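Local atomic coordinates of glycogen synthase (Cyanobacterium sp. CLg1, PDB entry 6GNF), a protein that belongs to the starch and bacterial glycogen synthase family of glycosyltransferases, built from two Rossmann-like domains, with adenosine-5'-diphosphate and a glycan bound between them. Residues I24-T29 with E49-I54; L227-Q232 with G286-A291; V367-M372 with Q394-V399; L416-T421 with M444-I449. All blocks are in the same frame, centred on the assembly; numbering follows the deposited sequence.

Contact 1: residues I24-T29 with E49-I54; sequences ICFVST and EELAKI
Ile24 and Phe26 of the parallel strand 23-27 meet Leu51 of helix 39-54 inside the first beta-alpha-beta unit of the N-terminal domain, completed by strand 57-63. One methyl group, Leu51 CD1, makes the closest approaches from the helix side. It comes up to the rim of the Phe26 ring almost in the ring plane, 3.9 Å from Phe26 CZ and equally close to CE1. The same methyl comes within 4.1 Å of Ile24 CD1. Leu51 crosses both partners at about a right angle. Its CG lies beside the backbone N and anti to the carbonyl carbon (chi1 -68°), which sends the branch down from the helix towards the sheet. Ile24 and Phe26 are two residues apart and therefore face the same side of the strand, while the backbone of Ile24 pairs with Lys57 and Cys59 of strand 57-63. Around this trio, Leu51 also touches Val58 and Val533, Ile24 touches Phe536, and Phe26 touches Leu47 and Pro48; Val533 and Phe536 belong to helix 526-540. All three residues are buried and their meeting is wholly apolar, so what fixes the helix over the strand here is dispersion and shape rather than any directional bond.

Contact 2: residues L227-Q232 with G286-A291; sequences LSFNTQ and GVELDA
Phe229 turns its CG away from its own backbone N (chi1 -168°), and Thr231 puts OG1 in the equivalent place (chi1 -178°), so that ring and hydroxyl both extend towards Glu288 and Leu289. Glu288 CB meets the ring edge-on, 3.9 Å from Phe229 CZ. Leu289 CD1 comes in obliquely, 3.8 Å from Phe229 CE1. Further along the strand, Thr231 OG1 donates a short hydrogen bond of 2.6 Å to Glu288 OE1 and meets that oxygen's syn lone pair, on the side of the other carboxylate oxygen. Beyond CG the Glu288 chain runs straight out, which lets it span the gap. Strand 228-231 is an outermost strand of a small three-stranded antiparallel sheet, and its neighbour 251-256 pairs with Phe229 and Thr231 through Met254 and Met252. Across the contact from it is a type I' turn from Gly286 to Leu289, closed by Leu289 N to Gly286 O at 2.8 Å, with Leu289 at the N-cap position of helix 290-296. A water donates to Glu288 OE1 and accepts from the backbone N of Gln232, where the chain turns a corner, at 3.0 Å. OE2 forms a salt bridge with Arg208, which the side chains of Phe229 and Thr231 also touch, while Thr231 OG1 is hydrogen-bonded to Phe233 N.

Contact 3: residues V367-M372 with Q394-V399; sequences VIIAAM and QELESV
Ser398 OG donates to Gln394 O across one turn of helix 390-402, at 2.6 Å, with a C=O...donor angle of 155° and the hydroxyl tilted 18° from the carbonyl plane. The same carbonyl gets a longer, weak bond of 3.4 Å from Ser398 N, which also bonds weakly to Glu395 O; the shorter hydroxyl bond adds to these weak backbone bonds. Next to Ser398, Val399 belongs to the side of the helix that faces 367-372. Its CG2 rests against the end of Met372, the first residue of helix 372-375: SD and CE both lie 3.8 Å from Val399 CG2, and Met372 CG 3.9 Å from it. A bend at chi2 (-72°) curls the Met372 chain round that methyl, and the two side chains cross at about a right angle. Three residues earlier in each segment, Ile369 of helix 365-370 reaches out with CD1, which lies 4.2 Å from both Leu396 CD1 and Leu396 N and also brushes Glu395 CB at the exposed margin. The CA atoms of Ile369 and Leu396 are 7.1 Å apart. Helices 365-370 and 390-402 follow neighbouring strands, 352-356 and 381-385, of the six-stranded parallel sheet in the C-terminal Rossmann-like domain, and pack side by side over it: Met372 and Leu396 both rest on Ile384. The side chain of Leu396 is about 8 Å from bound adenosine-5'-diphosphate. Across the contact only carbon, sulfur and one backbone N come close, so the two segments are held by van der Waals packing, more deeply buried at Met372 and Val399 than at Glu395.

Contact 4: residues L416-T421 with M444-I449; sequences LAHFIT and MMYGTI
Thr421 in helix 414-423 and Thr448, just beyond helix 439-445, bring their CA atoms to 6.8 Å of each other. Helix 439-445 finishes in a Schellman motif: Gly447 has positive phi, and its N bonds to Met444 O at 3.0 Å. After Gly447 the chain passes through Thr448 into the parallel strand 449-452. Thr448 OG1 donates to Thr421 O at 2.6 Å, nearly along the C=O axis (165°); Lys331 NZ and Ala424 O are also hydrogen-bonded to it. Thr421 presents its methyl to the ring of Tyr446 in a CH-pi contact: CG2 is 4.1 Å from the ring centroid, 23° off the normal, over one face and displaced towards the rim. With OG1 beside the backbone N (chi1 -52°), the methyl CG2 lies anti to that N and faces the ring, and OG1 turns back on its own helix to donate to Ala417 O at 2.8 Å. That carbonyl also accepts from Thr421 N, at 3.0 Å, and the two donors reach it from opposite faces of its plane. At the far end of the Tyr446 ring, OH lies 3.9 Å from His418 ND1, at the edge of the imidazole; Asp315 OD2 is hydrogen-bonded to both. His418 also stacks with Trp310 and Phe317. Ala417 touches bound adenosine-5'-diphosphate, so the contact backs onto the nucleotide pocket of the C-terminal domain. With a buried carbonyl satisfied by a hydroxyl and a shared carboxylate joining His418 and Tyr446, polar bonds probably fix the orientation of these groups beside that pocket.

How the contacts relate
The four contacts follow one another along the chain without nesting or crossing. Contact 1 closes the first strand-to-helix connection of the N-terminal domain. Contact 2 closes a longer excursion, bringing an edge strand of the small antiparallel sheet to the turn before helix 290-296, its centre about 30 Å from that of contact 1. The chain then enters the C-terminal domain, where contact 3 joins helices on one face of the parallel sheet and contact 4 brings helix 414-423 to the end of helix 439-445 and the entry to strand 449-452, closing the loop through strand 426-429. Contacts 1 and 3 lie on opposite sides of the chain's centre, as do contacts 2 and 4.

Contact 1: residues I24-T29 with E49-I54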
loop_
_atom_site.group_PDB
_atom_site.type_symbol
_atom_site.label_atom_id
_atom_site.label_comp_id
_atom_site.label_asym_id
_atom_site.label_seq_id
_atom_site.Cartn_x
_atom_site.Cartn_y
_atom_site.Cartn_z
ATOM N N ILE A 24 -19.269 -1.666 9.258
ATOM C CA ILE A 24 -17.857 -1.359 9.115
ATOM C C ILE A 24 -17.672 -0.181 8.171
ATOM O O ILE A 24 -18.085 -0.231 7.021
ATOM C CB ILE A 24 -17.077 -2.567 8.574
ATOM C CG1 ILE A 24 -17.421 -3.825 9.377
ATOM C CG2 ILE A 24 -15.576 -2.310 8.639
ATOM C CD1 ILE A 24 -16.968 -5.099 8.723
ATOM N N CYS A 25 -16.988 0.850 8.654
ATOM C CA CYS A 25 -16.736 2.053 7.878
ATOM C C CYS A 25 -15.228 2.230 7.687
ATOM O O CYS A 25 -14.518 2.527 8.648
ATOM C CB CYS A 25 -17.331 3.253 8.605
ATOM S SG CYS A 25 -17.081 4.822 7.759
ATOM N N PHE A 26 -14.743 1.989 6.465
ATOM C CA PHE A 26 -13.313 2.125 6.137
ATOM C C PHE A 26 -13.031 3.560 5.757
ATOM O O PHE A 26 -13.753 4.142 4.936
ATOM C CB PHE A 26 -12.926 1.251 4.941
ATOM C CG PHE A 26 -12.692 -0.186 5.288
ATOM C CD1 PHE A 26 -13.753 -1.022 5.563
ATOM C CD2 PHE A 26 -11.411 -0.706 5.325
ATOM C CE1 PHE A 26 -13.542 -2.356 5.881
ATOM C CE2 PHE A 26 -11.189 -2.037 5.639
ATOM C CZ PHE A 26 -12.256 -2.864 5.915
ATOM N N VAL A 27 -11.979 4.128 6.332
ATOM C CA VAL A 27 -11.614 5.495 6.024
ATOM C C VAL A 27 -10.192 5.484 5.476
ATOM O O VAL A 27 -9.296 4.893 6.064
ATOM C CB VAL A 27 -11.719 6.390 7.278
ATOM C CG1 VAL A 27 -11.582 7.857 6.906
ATOM C CG2 VAL A 27 -13.053 6.162 7.976
ATOM N N SER A 28 -9.998 6.089 4.309
ATOM C CA SER A 28 -8.666 6.168 3.719
ATOM C C SER A 28 -8.564 7.285 2.710
ATOM O O SER A 28 -9.560 7.858 2.298
ATOM C CB SER A 28 -8.272 4.842 3.046
ATOM O OG SER A 28 -9.020 4.558 1.906
ATOM N N THR A 29 -7.343 7.524 2.255
ATOM C CA THR A 29 -7.094 8.467 1.167
ATOM C C THR A 29 -7.256 7.820 -0.205
ATOM O O THR A 29 -7.336 8.527 -1.191
ATOM C CB THR A 29 -5.668 9.030 1.257
ATOM O OG1 THR A 29 -4.758 7.942 1.476
ATOM C CG2 THR A 29 -5.559 9.966 2.415
ATOM N N GLU A 49 -15.139 -5.384 -0.212
ATOM C CA GLU A 49 -15.988 -6.174 -1.104
ATOM C C GLU A 49 -16.204 -7.582 -0.568
ATOM O O GLU A 49 -17.304 -8.108 -0.641
ATOM C CB GLU A 49 -15.428 -6.207 -2.532
ATOM C CG GLU A 49 -15.676 -4.907 -3.286
ATOM C CD GLU A 49 -15.119 -4.861 -4.702
ATOM O OE1 GLU A 49 -15.120 -3.752 -5.282
ATOM O OE2 GLU A 49 -14.624 -5.884 -5.216
ATOM N N GLU A 50 -15.163 -8.173 0.013
ATOM C CA GLU A 50 -15.271 -9.525 0.576
ATOM C C GLU A 50 -16.149 -9.503 1.824
ATOM O O GLU A 50 -16.970 -10.381 2.027
ATOM C CB GLU A 50 -13.884 -10.090 0.903
ATOM C CG GLU A 50 -13.892 -11.493 1.506
ATOM C CD GLU A 50 -14.436 -12.564 0.566
ATOM O OE1 GLU A 50 -14.442 -12.335 -0.665
ATOM O OE2 GLU A 50 -14.868 -13.641 1.060
ATOM N N LEU A 51 -15.986 -8.479 2.646
ATOM C CA LEU A 51 -16.805 -8.335 3.851
ATOM C C LEU A 51 -18.283 -8.154 3.528
ATOM O O LEU A 51 -19.136 -8.638 4.269
ATOM C CB LEU A 51 -16.288 -7.175 4.704
ATOM C CG LEU A 51 -14.912 -7.433 5.336
ATOM C CD1 LEU A 51 -14.286 -6.158 5.861
ATOM C CD2 LEU A 51 -15.011 -8.450 6.457
ATOM N N ALA A 52 -18.580 -7.420 2.456
ATOM C CA ALA A 52 -19.963 -7.263 1.991
ATOM C C ALA A 52 -20.521 -8.576 1.480
ATOM O O ALA A 52 -21.679 -8.889 1.720
ATOM C CB ALA A 52 -20.038 -6.205 0.903
ATOM N N LYS A 53 -19.682 -9.330 0.776
ATOM C CA LYS A 53 -20.038 -10.645 0.242
ATOM C C LYS A 53 -20.463 -11.601 1.359
ATOM O O LYS A 53 -21.484 -12.243 1.265
ATOM C CB LYS A 53 -18.848 -11.209 -0.540
ATOM C CG LYS A 53 -19.210 -12.108 -1.712
ATOM C CD LYS A 53 -18.124 -12.086 -2.785
ATOM C CE LYS A 53 -16.949 -12.988 -2.434
ATOM N NZ LYS A 53 -17.206 -14.422 -2.777
ATOM N N ILE A 54 -19.724 -11.602 2.464
ATOM C CA ILE A 54 -20.064 -12.398 3.649
ATOM C C ILE A 54 -21.391 -11.961 4.280
ATOM O O ILE A 54 -22.015 -12.754 4.972
ATOM C CB ILE A 54 -18.969 -12.280 4.738
ATOM C CG1 ILE A 54 -17.650 -12.876 4.271
ATOM C CG2 ILE A 54 -19.389 -12.989 6.024
ATOM C CD1 ILE A 54 -16.475 -12.382 5.091
#

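Contact 2: residues L227-Q232 with G286-A291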
loop_
_atom_site.group_PDB
_atom_site.type_symbol
_atom_site.label_atom_id
_atom_site.label_comp_id
_atom_site.label_asym_id
_atom_site.label_seq_id
_atom_site.Cartn_x
_atom_site.Cartn_y
_atom_site.Cartn_z
ATOM N N LEU A 227 0.139 12.873 21.174
ATOM C CA LEU A 227 0.705 13.353 19.914
ATOM C C LEU A 227 2.213 13.607 19.987
ATOM O O LEU A 227 2.889 13.684 18.969
ATOM C CB LEU A 227 0.007 14.645 19.485
ATOM C CG LEU A 227 -1.399 14.451 18.918
ATOM C CD1 LEU A 227 -2.227 15.717 19.059
ATOM C CD2 LEU A 227 -1.320 14.017 17.465
ATOM N N SER A 228 2.743 13.749 21.193
ATOM C CA SER A 228 4.120 14.182 21.375
ATOM C C SER A 228 5.140 13.131 20.968
ATOM O O SER A 228 4.875 11.931 21.035
ATOM C CB SER A 228 4.329 14.601 22.822
ATOM O OG SER A 228 3.499 15.731 23.089
ATOM N N PHE A 229 6.297 13.596 20.503
ATOM C CA PHE A 229 7.291 12.714 19.912
ATOM C C PHE A 229 8.659 13.386 19.821
ATOM O O PHE A 229 8.751 14.573 19.515
ATOM C CB PHE A 229 6.832 12.311 18.518
ATOM C CG PHE A 229 7.615 11.188 17.921
ATOM C CD1 PHE A 229 7.527 9.909 18.444
ATOM C CD2 PHE A 229 8.420 11.401 16.813
ATOM C CE1 PHE A 229 8.239 8.859 17.880
ATOM C CE2 PHE A 229 9.133 10.362 16.249
ATOM C CZ PHE A 229 9.042 9.088 16.784
ATOM N N ASN A 230 9.709 12.618 20.090
ATOM C CA ASN A 230 11.076 13.117 19.993
ATOM C C ASN A 230 11.915 12.258 19.089
ATOM O O ASN A 230 11.961 11.052 19.271
ATOM C CB ASN A 230 11.738 13.148 21.363
ATOM C CG ASN A 230 11.541 14.463 22.058
ATOM O OD1 ASN A 230 10.454 14.757 22.550
ATOM N ND2 ASN A 230 12.592 15.273 22.103
ATOM N N THR A 231 12.643 12.888 18.176
ATOM C CA THR A 231 13.453 12.159 17.206
ATOM C C THR A 231 14.484 13.058 16.545
ATOM O O THR A 231 14.411 14.284 16.673
ATOM C CB THR A 231 12.573 11.542 16.104
ATOM O OG1 THR A 231 13.372 10.799 15.177
ATOM C CG2 THR A 231 11.811 12.624 15.336
ATOM N N GLN A 232 15.399 12.435 15.806
ATOM C CA GLN A 232 16.397 13.146 15.006
ATOM C C GLN A 232 16.011 13.215 13.523
ATOM O O GLN A 232 16.692 13.869 12.744
ATOM C CB GLN A 232 17.752 12.463 15.146
ATOM C CG GLN A 232 18.283 12.450 16.566
ATOM C CD GLN A 232 19.659 11.814 16.649
ATOM O OE1 GLN A 232 19.913 10.780 16.026
ATOM N NE2 GLN A 232 20.564 12.446 17.393
ATOM N N GLY A 286 10.170 -0.877 13.714
ATOM C CA GLY A 286 9.012 -0.034 13.984
ATOM C C GLY A 286 9.257 1.446 13.755
ATOM O O GLY A 286 8.445 2.273 14.164
ATOM N N VAL A 287 10.398 1.785 13.153
ATOM C CA VAL A 287 10.740 3.182 12.859
ATOM C C VAL A 287 10.377 4.083 14.054
ATOM O O VAL A 287 9.622 5.062 13.939
ATOM C CB VAL A 287 10.081 3.651 11.536
ATOM C CG1 VAL A 287 10.563 5.041 11.137
ATOM C CG2 VAL A 287 10.413 2.665 10.423
ATOM N N GLU A 288 10.926 3.698 15.205
ATOM C CA GLU A 288 10.802 4.416 16.482
ATOM C C GLU A 288 9.449 4.303 17.183
ATOM O O GLU A 288 9.307 4.827 18.276
ATOM C CB GLU A 288 11.215 5.887 16.345
ATOM C CG GLU A 288 12.662 6.074 15.924
ATOM C CD GLU A 288 12.899 7.425 15.281
ATOM O OE1 GLU A 288 13.484 8.296 15.943
ATOM O OE2 GLU A 288 12.485 7.627 14.112
ATOM N N LEU A 289 8.478 3.610 16.591
ATOM C CA LEU A 289 7.185 3.397 17.254
ATOM C C LEU A 289 7.050 1.977 17.815
ATOM O O LEU A 289 5.959 1.562 18.205
ATOM C CB LEU A 289 6.011 3.738 16.318
ATOM C CG LEU A 289 5.805 5.238 16.057
ATOM C CD1 LEU A 289 7.079 5.969 15.698
ATOM C CD2 LEU A 289 4.739 5.478 14.991
ATOM N N ASP A 290 8.172 1.269 17.940
ATOM C CA ASP A 290 8.162 -0.115 18.426
ATOM C C ASP A 290 7.604 -0.250 19.843
ATOM O O ASP A 290 6.858 -1.189 20.124
ATOM C CB ASP A 290 9.556 -0.756 18.336
ATOM C CG ASP A 290 10.615 0.007 19.107
ATOM O OD1 ASP A 290 10.667 1.248 18.997
ATOM O OD2 ASP A 290 11.399 -0.637 19.829
ATOM N N ALA A 291 7.967 0.675 20.728
ATOM C CA ALA A 291 7.509 0.614 22.114
ATOM C C ALA A 291 6.019 0.944 22.204
ATOM O O ALA A 291 5.274 0.299 22.941
ATOM C CB ALA A 291 8.332 1.540 23.002
HETATM O O HOH W 1 15.962 9.510 16.329
#

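Contact 3: residues V367-M372 with Q394-V399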
loop_
_atom_site.group_PDB
_atom_site.type_symbol
_atom_site.label_atom_id
_atom_site.label_comp_id
_atom_site.label_asym_id
_atom_site.label_seq_id
_atom_site.Cartn_x
_atom_site.Cartn_y
_atom_site.Cartn_z
ATOM N N VAL A 367 19.136 -1.237 -6.461
ATOM C CA VAL A 367 19.937 -2.459 -6.354
ATOM C C VAL A 367 19.977 -3.206 -7.687
ATOM O O VAL A 367 21.042 -3.683 -8.116
ATOM C CB VAL A 367 19.380 -3.402 -5.260
ATOM C CG1 VAL A 367 20.124 -4.729 -5.246
ATOM C CG2 VAL A 367 19.433 -2.730 -3.892
ATOM N N ILE A 368 18.823 -3.295 -8.352
ATOM C CA ILE A 368 18.734 -4.020 -9.624
ATOM C C ILE A 368 19.603 -3.342 -10.676
ATOM O O ILE A 368 20.387 -4.001 -11.358
ATOM C CB ILE A 368 17.284 -4.133 -10.146
ATOM C CG1 ILE A 368 16.396 -4.860 -9.134
ATOM C CG2 ILE A 368 17.254 -4.891 -11.470
ATOM C CD1 ILE A 368 14.924 -4.858 -9.494
ATOM N N ILE A 369 19.485 -2.022 -10.772
ATOM C CA ILE A 369 20.265 -1.248 -11.732
ATOM C C ILE A 369 21.765 -1.374 -11.456
ATOM O O ILE A 369 22.550 -1.576 -12.379
ATOM C CB ILE A 369 19.832 0.233 -11.734
ATOM C CG1 ILE A 369 18.434 0.359 -12.345
ATOM C CG2 ILE A 369 20.817 1.093 -12.519
ATOM C CD1 ILE A 369 17.748 1.676 -12.050
ATOM N N ALA A 370 22.150 -1.275 -10.186
ATOM C CA ALA A 370 23.556 -1.389 -9.798
ATOM C C ALA A 370 24.106 -2.803 -10.008
ATOM O O ALA A 370 25.317 -2.981 -10.147
ATOM C CB ALA A 370 23.745 -0.964 -8.350
ATOM N N ALA A 371 23.222 -3.799 -10.046
ATOM C CA ALA A 371 23.631 -5.198 -10.174
ATOM C C ALA A 371 23.985 -5.613 -11.600
ATOM O O ALA A 371 24.517 -6.706 -11.801
ATOM C CB ALA A 371 22.536 -6.110 -9.636
ATOM N N MET A 372 23.703 -4.752 -12.578
ATOM C CA MET A 372 23.816 -5.114 -14.001
ATOM C C MET A 372 25.173 -5.688 -14.414
ATOM O O MET A 372 25.212 -6.698 -15.116
ATOM C CB MET A 372 23.455 -3.922 -14.896
ATOM C CG MET A 372 21.977 -3.564 -14.872
ATOM S SD MET A 372 20.956 -4.769 -15.746
ATOM C CE MET A 372 19.378 -4.536 -14.929
ATOM N N GLN A 394 15.688 8.143 -15.234
ATOM C CA GLN A 394 16.636 8.401 -16.313
ATOM C C GLN A 394 17.645 7.262 -16.439
ATOM O O GLN A 394 18.040 6.897 -17.545
ATOM C CB GLN A 394 17.371 9.718 -16.071
ATOM C CG GLN A 394 18.213 10.198 -17.246
ATOM C CD GLN A 394 19.205 11.281 -16.854
ATOM O OE1 GLN A 394 19.113 11.869 -15.772
ATOM N NE2 GLN A 394 20.171 11.543 -17.733
ATOM N N GLU A 395 18.062 6.711 -15.304
ATOM C CA GLU A 395 18.977 5.570 -15.293
ATOM C C GLU A 395 18.288 4.332 -15.834
ATOM O O GLU A 395 18.871 3.574 -16.618
ATOM C CB GLU A 395 19.474 5.280 -13.878
ATOM C CG GLU A 395 20.651 6.135 -13.447
ATOM C CD GLU A 395 21.046 5.881 -12.006
ATOM O OE1 GLU A 395 22.228 6.105 -11.670
ATOM O OE2 GLU A 395 20.184 5.435 -11.219
ATOM N N LEU A 396 17.057 4.129 -15.380
ATOM C CA LEU A 396 16.246 2.996 -15.800
ATOM C C LEU A 396 16.189 2.893 -17.321
ATOM O O LEU A 396 16.463 1.839 -17.891
ATOM C CB LEU A 396 14.830 3.136 -15.233
ATOM C CG LEU A 396 13.917 1.914 -15.294
ATOM C CD1 LEU A 396 14.609 0.714 -14.672
ATOM C CD2 LEU A 396 12.596 2.199 -14.595
ATOM N N GLU A 397 15.822 3.992 -17.970
ATOM C CA GLU A 397 15.679 4.018 -19.427
ATOM C C GLU A 397 16.992 3.812 -20.170
ATOM O O GLU A 397 16.980 3.394 -21.315
ATOM C CB GLU A 397 15.036 5.328 -19.877
ATOM C CG GLU A 397 13.584 5.457 -19.444
ATOM C CD GLU A 397 12.966 6.795 -19.811
ATOM O OE1 GLU A 397 13.653 7.619 -20.450
ATOM O OE2 GLU A 397 11.787 7.030 -19.460
ATOM N N SER A 398 18.115 4.101 -19.520
ATOM C CA SER A 398 19.429 3.962 -20.146
ATOM C C SER A 398 19.995 2.545 -20.054
ATOM O O SER A 398 21.029 2.256 -20.661
ATOM C CB SER A 398 20.425 4.934 -19.506
ATOM O OG SER A 398 19.834 6.199 -19.279
ATOM N N VAL A 399 19.324 1.673 -19.297
ATOM C CA VAL A 399 19.852 0.336 -18.993
ATOM C C VAL A 399 20.034 -0.554 -20.233
ATOM O O VAL A 399 21.000 -1.319 -20.316
ATOM C CB VAL A 399 18.973 -0.387 -17.936
ATOM C CG1 VAL A 399 17.634 -0.825 -18.523
ATOM C CG2 VAL A 399 19.714 -1.578 -17.344
#

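Contact 4: residues L416-T421 with M444-I449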
loop_
_atom_site.group_PDB
_atom_site.type_symbol
_atom_site.label_atom_id
_atom_site.label_comp_id
_atom_site.label_asym_id
_atom_site.label_seq_id
_atom_site.Cartn_x
_atom_site.Cartn_y
_atom_site.Cartn_z
ATOM N N LEU A 416 1.759 -3.244 -19.628
ATOM C CA LEU A 416 3.092 -3.835 -19.522
ATOM C C LEU A 416 3.260 -4.598 -18.204
ATOM O O LEU A 416 3.951 -5.610 -18.151
ATOM C CB LEU A 416 4.176 -2.767 -19.670
ATOM C CG LEU A 416 5.611 -3.282 -19.829
ATOM C CD1 LEU A 416 5.759 -4.140 -21.076
ATOM C CD2 LEU A 416 6.599 -2.125 -19.870
ATOM N N ALA A 417 2.630 -4.116 -17.142
ATOM C CA ALA A 417 2.622 -4.845 -15.877
ATOM C C ALA A 417 2.025 -6.239 -16.070
ATOM O O ALA A 417 2.574 -7.233 -15.584
ATOM C CB ALA A 417 1.850 -4.076 -14.813
ATOM N N HIS A 418 0.927 -6.308 -16.818
ATOM C CA HIS A 418 0.269 -7.575 -17.103
ATOM C C HIS A 418 1.176 -8.472 -17.942
ATOM O O HIS A 418 1.340 -9.661 -17.645
ATOM C CB HIS A 418 -1.079 -7.336 -17.792
ATOM C CG HIS A 418 -2.181 -6.990 -16.839
ATOM N ND1 HIS A 418 -2.942 -7.948 -16.207
ATOM C CD2 HIS A 418 -2.631 -5.796 -16.386
ATOM C CE1 HIS A 418 -3.817 -7.360 -15.411
ATOM N NE2 HIS A 418 -3.649 -6.054 -15.502
ATOM N N PHE A 419 1.774 -7.907 -18.983
ATOM C CA PHE A 419 2.734 -8.642 -19.804
ATOM C C PHE A 419 3.882 -9.232 -18.972
ATOM O O PHE A 419 4.341 -10.349 -19.238
ATOM C CB PHE A 419 3.329 -7.744 -20.892
ATOM C CG PHE A 419 2.553 -7.731 -22.181
ATOM C CD1 PHE A 419 1.217 -7.359 -22.206
ATOM C CD2 PHE A 419 3.178 -8.050 -23.379
ATOM C CE1 PHE A 419 0.514 -7.328 -23.396
ATOM C CE2 PHE A 419 2.479 -8.025 -24.576
ATOM C CZ PHE A 419 1.144 -7.662 -24.581
ATOM N N ILE A 420 4.364 -8.471 -17.991
ATOM C CA ILE A 420 5.504 -8.905 -17.166
ATOM C C ILE A 420 5.091 -10.026 -16.217
ATOM O O ILE A 420 5.788 -11.036 -16.097
ATOM C CB ILE A 420 6.115 -7.728 -16.373
ATOM C CG1 ILE A 420 6.879 -6.802 -17.323
ATOM C CG2 ILE A 420 7.063 -8.228 -15.288
ATOM C CD1 ILE A 420 7.071 -5.404 -16.778
ATOM N N THR A 421 3.954 -9.844 -15.552
ATOM C CA THR A 421 3.446 -10.827 -14.605
ATOM C C THR A 421 3.210 -12.186 -15.251
ATOM O O THR A 421 3.492 -13.208 -14.633
ATOM C CB THR A 421 2.134 -10.348 -13.970
ATOM O OG1 THR A 421 2.324 -9.035 -13.439
ATOM C CG2 THR A 421 1.687 -11.279 -12.856
ATOM N N MET A 444 2.072 -15.341 -8.288
ATOM C CA MET A 444 1.764 -16.734 -8.002
ATOM C C MET A 444 0.503 -17.212 -8.715
ATOM O O MET A 444 0.454 -18.341 -9.182
ATOM C CB MET A 444 1.684 -16.980 -6.492
ATOM C CG MET A 444 3.052 -16.941 -5.824
ATOM S SD MET A 444 3.074 -17.389 -4.079
ATOM C CE MET A 444 2.339 -15.939 -3.338
ATOM N N MET A 445 -0.517 -16.371 -8.814
ATOM C CA MET A 445 -1.729 -16.750 -9.549
ATOM C C MET A 445 -1.459 -17.000 -11.032
ATOM O O MET A 445 -2.193 -17.744 -11.669
ATOM C CB MET A 445 -2.811 -15.684 -9.415
ATOM C CG MET A 445 -3.428 -15.587 -8.045
ATOM S SD MET A 445 -4.631 -14.232 -7.932
ATOM C CE MET A 445 -5.941 -14.850 -8.993
ATOM N N TYR A 446 -0.407 -16.376 -11.562
ATOM C CA TYR A 446 0.003 -16.564 -12.954
ATOM C C TYR A 446 1.060 -17.672 -13.126
ATOM O O TYR A 446 1.532 -17.904 -14.231
ATOM C CB TYR A 446 0.532 -15.241 -13.533
ATOM C CG TYR A 446 -0.559 -14.237 -13.881
ATOM C CD1 TYR A 446 -1.290 -13.614 -12.888
ATOM C CD2 TYR A 446 -0.845 -13.915 -15.201
ATOM C CE1 TYR A 446 -2.284 -12.699 -13.187
ATOM C CE2 TYR A 446 -1.838 -12.999 -15.516
ATOM C CZ TYR A 446 -2.554 -12.390 -14.503
ATOM O OH TYR A 446 -3.558 -11.474 -14.786
ATOM N N GLY A 447 1.446 -18.333 -12.039
ATOM C CA GLY A 447 2.477 -19.369 -12.093
ATOM C C GLY A 447 3.876 -18.794 -12.209
ATOM O O GLY A 447 4.814 -19.473 -12.610
ATOM N N THR A 448 4.012 -17.527 -11.839
ATOM C CA THR A 448 5.285 -16.827 -11.891
ATOM C C THR A 448 5.874 -16.855 -10.485
ATOM O O THR A 448 5.219 -16.463 -9.522
ATOM C CB THR A 448 5.087 -15.380 -12.397
ATOM O OG1 THR A 448 4.597 -15.413 -13.747
ATOM C CG2 THR A 448 6.386 -14.591 -12.367
ATOM N N ILE A 449 7.122 -17.299 -10.384
ATOM C CA ILE A 449 7.721 -17.648 -9.101
ATOM C C ILE A 449 8.388 -16.447 -8.430
ATOM O O ILE A 449 9.303 -15.852 -9.007
ATOM C CB ILE A 449 8.759 -18.768 -9.289
ATOM C CG1 ILE A 449 8.051 -20.058 -9.710
ATOM C CG2 ILE A 449 9.554 -18.987 -8.010
ATOM C CD1 ILE A 449 8.967 -21.120 -10.280
#